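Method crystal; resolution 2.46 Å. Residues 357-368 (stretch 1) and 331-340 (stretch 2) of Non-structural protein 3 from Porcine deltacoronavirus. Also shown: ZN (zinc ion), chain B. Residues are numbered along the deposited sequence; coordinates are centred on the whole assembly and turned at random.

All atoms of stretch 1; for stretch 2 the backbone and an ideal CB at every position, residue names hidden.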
# COMPACT_ATOMS: atom_id res chain seq x y z
N LYS A 357 -43.91 2.31 -11.76
CA LYS A 357 -44.42 0.95 -11.70
C LYS A 357 -43.46 0.03 -10.96
O LYS A 357 -42.26 0.30 -10.86
CB LYS A 357 -44.68 0.39 -13.10
CG LYS A 357 -45.34 1.38 -14.08
CD LYS A 357 -45.92 0.67 -15.30
CE LYS A 357 -46.21 1.64 -16.44
NZ LYS A 357 -46.69 0.89 -17.64
N VAL A 358 -43.99 -1.08 -10.46
CA VAL A 358 -43.16 -2.16 -9.96
C VAL A 358 -43.57 -3.44 -10.67
O VAL A 358 -44.63 -3.53 -11.29
CB VAL A 358 -43.24 -2.34 -8.44
CG1 VAL A 358 -42.57 -1.18 -7.74
CG2 VAL A 358 -44.72 -2.52 -7.97
N TYR A 359 -42.72 -4.44 -10.54
CA TYR A 359 -42.97 -5.75 -11.11
C TYR A 359 -43.73 -6.59 -10.10
O TYR A 359 -43.27 -6.81 -8.98
CB TYR A 359 -41.66 -6.43 -11.49
CG TYR A 359 -41.88 -7.79 -12.08
CD1 TYR A 359 -42.44 -7.93 -13.34
CD2 TYR A 359 -41.57 -8.93 -11.38
CE1 TYR A 359 -42.65 -9.17 -13.89
CE2 TYR A 359 -41.77 -10.18 -11.92
CZ TYR A 359 -42.31 -10.29 -13.18
OH TYR A 359 -42.54 -11.54 -13.74
N CYS A 360 -44.89 -7.09 -10.51
CA CYS A 360 -45.64 -8.03 -9.69
C CYS A 360 -45.27 -9.45 -10.11
O CYS A 360 -45.54 -9.85 -11.25
CB CYS A 360 -47.14 -7.83 -9.84
SG CYS A 360 -48.06 -9.05 -8.83
N MET A 361 -44.67 -10.20 -9.20
CA MET A 361 -44.31 -11.58 -9.51
C MET A 361 -45.53 -12.46 -9.67
O MET A 361 -45.54 -13.37 -10.50
CB MET A 361 -43.37 -12.16 -8.43
CG MET A 361 -43.70 -11.74 -7.03
SD MET A 361 -42.26 -11.79 -5.90
CE MET A 361 -40.99 -10.93 -6.83
N LYS A 362 -46.60 -12.17 -8.91
CA LYS A 362 -47.79 -13.00 -8.97
C LYS A 362 -48.42 -12.99 -10.37
O LYS A 362 -48.65 -14.05 -10.96
CB LYS A 362 -48.80 -12.55 -7.92
CG LYS A 362 -48.32 -12.77 -6.49
CD LYS A 362 -49.33 -12.23 -5.48
CE LYS A 362 -48.81 -12.34 -4.05
NZ LYS A 362 -49.83 -11.84 -3.07
N CYS A 363 -48.70 -11.80 -10.90
CA CYS A 363 -49.40 -11.61 -12.17
C CYS A 363 -48.47 -11.45 -13.36
O CYS A 363 -48.95 -11.37 -14.50
CB CYS A 363 -50.30 -10.37 -12.12
SG CYS A 363 -51.25 -10.05 -10.61
N ASP A 364 -47.17 -11.31 -13.13
CA ASP A 364 -46.18 -11.13 -14.19
C ASP A 364 -46.54 -9.95 -15.09
O ASP A 364 -46.72 -10.10 -16.30
CB ASP A 364 -46.02 -12.41 -15.01
CG ASP A 364 -44.89 -12.30 -16.02
OD1 ASP A 364 -43.95 -11.51 -15.76
OD2 ASP A 364 -44.97 -12.99 -17.07
N VAL A 365 -46.63 -8.77 -14.48
CA VAL A 365 -46.85 -7.52 -15.19
C VAL A 365 -46.13 -6.40 -14.45
O VAL A 365 -45.89 -6.48 -13.24
CB VAL A 365 -48.35 -7.14 -15.32
CG1 VAL A 365 -49.03 -8.02 -16.32
CG2 VAL A 365 -49.03 -7.27 -13.97
N TRP A 366 -45.82 -5.33 -15.18
CA TRP A 366 -45.37 -4.07 -14.61
C TRP A 366 -46.61 -3.25 -14.28
O TRP A 366 -47.32 -2.79 -15.19
CB TRP A 366 -44.43 -3.35 -15.57
CG TRP A 366 -43.12 -4.04 -15.61
CD1 TRP A 366 -42.74 -5.02 -16.47
CD2 TRP A 366 -42.01 -3.84 -14.70
NE1 TRP A 366 -41.46 -5.44 -16.18
CE2 TRP A 366 -40.98 -4.73 -15.10
CE3 TRP A 366 -41.78 -3.00 -13.60
CZ2 TRP A 366 -39.74 -4.81 -14.43
CZ3 TRP A 366 -40.55 -3.08 -12.92
CH2 TRP A 366 -39.54 -3.98 -13.35
N THR A 367 -46.88 -3.06 -12.98
CA THR A 367 -48.13 -2.51 -12.48
C THR A 367 -47.92 -1.16 -11.80
O THR A 367 -46.88 -0.94 -11.17
CB THR A 367 -48.77 -3.46 -11.47
OG1 THR A 367 -49.95 -2.85 -10.96
CG2 THR A 367 -47.81 -3.73 -10.30
N PRO A 368 -48.89 -0.25 -11.89
CA PRO A 368 -48.89 0.90 -10.98
C PRO A 368 -49.25 0.48 -9.56
O PRO A 368 -49.60 -0.69 -9.32
CB PRO A 368 -49.96 1.82 -11.59
CG PRO A 368 -50.15 1.34 -12.98
CD PRO A 368 -49.94 -0.14 -12.91
N UNK A 331 -49.56 -0.95 -2.33
CA UNK A 331 -50.30 -2.09 -2.85
C UNK A 331 -50.34 -2.03 -4.37
O UNK A 331 -50.40 -0.94 -4.98
CB UNK A 331 -51.72 -2.13 -2.27
N UNK A 332 -50.30 -3.20 -5.00
CA UNK A 332 -50.30 -3.21 -6.45
C UNK A 332 -51.70 -2.90 -6.99
O UNK A 332 -52.71 -3.12 -6.32
CB UNK A 332 -49.81 -4.56 -6.97
N UNK A 333 -51.75 -2.35 -8.19
CA UNK A 333 -53.02 -2.15 -8.86
C UNK A 333 -53.53 -3.45 -9.47
O UNK A 333 -54.74 -3.67 -9.55
CB UNK A 333 -52.89 -1.07 -9.94
N UNK A 334 -52.63 -4.35 -9.85
CA UNK A 334 -53.05 -5.59 -10.49
C UNK A 334 -53.74 -6.54 -9.51
O UNK A 334 -54.79 -7.10 -9.83
CB UNK A 334 -51.84 -6.28 -11.12
N UNK A 335 -53.19 -6.74 -8.31
CA UNK A 335 -53.81 -7.70 -7.40
C UNK A 335 -53.90 -7.23 -5.95
O UNK A 335 -54.23 -8.05 -5.09
CB UNK A 335 -53.03 -9.02 -7.45
N UNK A 336 -53.67 -5.95 -5.66
CA UNK A 336 -53.70 -5.43 -4.28
C UNK A 336 -52.86 -6.27 -3.31
O UNK A 336 -53.29 -6.66 -2.21
CB UNK A 336 -55.14 -5.37 -3.78
N UNK A 337 -51.63 -6.56 -3.74
CA UNK A 337 -50.63 -7.13 -2.84
C UNK A 337 -49.86 -6.00 -2.17
O UNK A 337 -49.50 -5.02 -2.82
CB UNK A 337 -49.68 -8.06 -3.59
N UNK A 338 -49.68 -6.11 -0.86
CA UNK A 338 -48.84 -5.17 -0.12
C UNK A 338 -47.37 -5.52 -0.27
O UNK A 338 -47.01 -6.70 -0.27
CB UNK A 338 -49.23 -5.15 1.36
N UNK A 339 -46.53 -4.49 -0.38
CA UNK A 339 -45.08 -4.70 -0.48
C UNK A 339 -44.34 -3.48 0.03
O UNK A 339 -44.90 -2.39 0.15
CB UNK A 339 -44.67 -5.00 -1.92
N UNK A 340 -43.05 -3.66 0.30
CA UNK A 340 -42.17 -2.60 0.75
C UNK A 340 -41.05 -2.46 -0.27
O UNK A 340 -40.69 -3.43 -0.95
CB UNK A 340 -41.62 -2.88 2.15
ZN ZN B . -50.28 -8.43 -9.22

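At position 331 the backbone is extended and CA-to-CB points away from stretch 1, so little restricts the choice; a beta-branched or polar residue suits a strand. It is T331.

At 332 the strand continues, with CB sideways, 4.0 Å from T367 CG2. A small or branched side chain with some methyl character would fit, and the chain's turn beyond it would reward an acceptor. T332 serves both needs: its CG2 lies 3.9 Å from T367 CG2, while its OG1 accepts a hydrogen bond from the backbone N of 337 (3.0 Å) and a weak one from the backbone N of 335 (3.4 Å from T332 OG1), bracing the turn.

Position 333 comes close to the end of stretch 1. Its N donates to P368 O at 2.9 Å, and its ideal CB is 3.4 Å from that same oxygen, so a small side chain is the easy choice. A333 adds a light apolar contact, CB to P368 CD at 4.3 Å.

Positions 334 and 335 are read from the metal. C360 SG and C363 SG each lie 2.3 Å from ZN, which leaves a tetrahedral site two ligands short, and both CB atoms point toward stretch 1. Cysteine or histidine would be the candidates; the short reach from backbone to metal favours cysteine. The residues are C334 and C335, both with chi1 in p, and each SG sits 2.3 Å from ZN. The C334 backbone N also makes a weak bond to T367 OG1 (3.3 Å), and its CB packs 4.1 Å from V365 CG2. C335 SG lies 4.2 Å from K362 CD.

At 336 phi/psi is 51/48, a left-handed conformation in which glycine, asparagine or aspartate is common, and stretch 1 is out of reach. N336 fits this pattern.

Position 337 points toward stretch 1, with its ideal CB 3.8 Å from K362 NZ. An amine so near calls for a short acceptor: serine, threonine, aspartate or asparagine. T337 takes the bond through OG1, 2.9 Å from K362 NZ, tying the end of the lysine to stretch 2 beside the zinc site.

Position 338 turns CB away, and many side chains would suit an extended residue there; it is Y338.

At 339 CB points toward stretch 1 but has none of its atoms close by, so a long side chain is needed to reach the methyls of V358. A large apolar one, such as leucine, methionine or an aromatic, would do. F339, chi1 p, brings CZ to 3.6 Å from V358 CG2, which meets the ring obliquely.

Position 340 is out of reach, and polar residues suit it well; it is N340.

Stretch 2 (331-340) TTACCNTYFN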
# COMPACT_ATOMS: atom_id res chain seq x y z
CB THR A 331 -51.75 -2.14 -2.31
OG1 THR A 331 -52.35 -0.84 -2.39
CG2 THR A 331 -51.79 -2.62 -0.86
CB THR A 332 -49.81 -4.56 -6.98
OG1 THR A 332 -50.59 -5.62 -6.44
CG2 THR A 332 -48.35 -4.79 -6.60
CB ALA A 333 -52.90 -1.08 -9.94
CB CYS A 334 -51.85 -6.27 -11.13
SG CYS A 334 -50.44 -6.33 -10.04
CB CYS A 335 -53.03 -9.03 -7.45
SG CYS A 335 -51.25 -8.93 -7.23
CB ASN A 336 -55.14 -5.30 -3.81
CG ASN A 336 -55.93 -4.39 -4.72
OD1 ASN A 336 -56.59 -4.85 -5.66
ND2 ASN A 336 -55.81 -3.08 -4.50
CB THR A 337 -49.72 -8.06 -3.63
OG1 THR A 337 -50.50 -9.18 -4.07
CG2 THR A 337 -48.55 -8.56 -2.75
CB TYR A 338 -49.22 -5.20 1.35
CG TYR A 338 -48.49 -4.27 2.28
CD1 TYR A 338 -48.88 -2.94 2.43
CD2 TYR A 338 -47.45 -4.74 3.08
CE1 TYR A 338 -48.23 -2.08 3.34
CE2 TYR A 338 -46.79 -3.89 3.99
CZ TYR A 338 -47.19 -2.58 4.12
OH TYR A 338 -46.53 -1.76 5.03
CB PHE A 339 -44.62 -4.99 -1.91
CG PHE A 339 -44.84 -3.83 -2.85
CD1 PHE A 339 -46.09 -3.60 -3.43
CD2 PHE A 339 -43.82 -2.93 -3.11
CE1 PHE A 339 -46.29 -2.54 -4.29
CE2 PHE A 339 -44.03 -1.85 -3.97
CZ PHE A 339 -45.27 -1.66 -4.56
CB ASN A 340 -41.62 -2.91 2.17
CG ASN A 340 -40.98 -1.69 2.83
OD1 ASN A 340 -39.76 -1.44 2.68
ND2 ASN A 340 -41.78 -0.93 3.57
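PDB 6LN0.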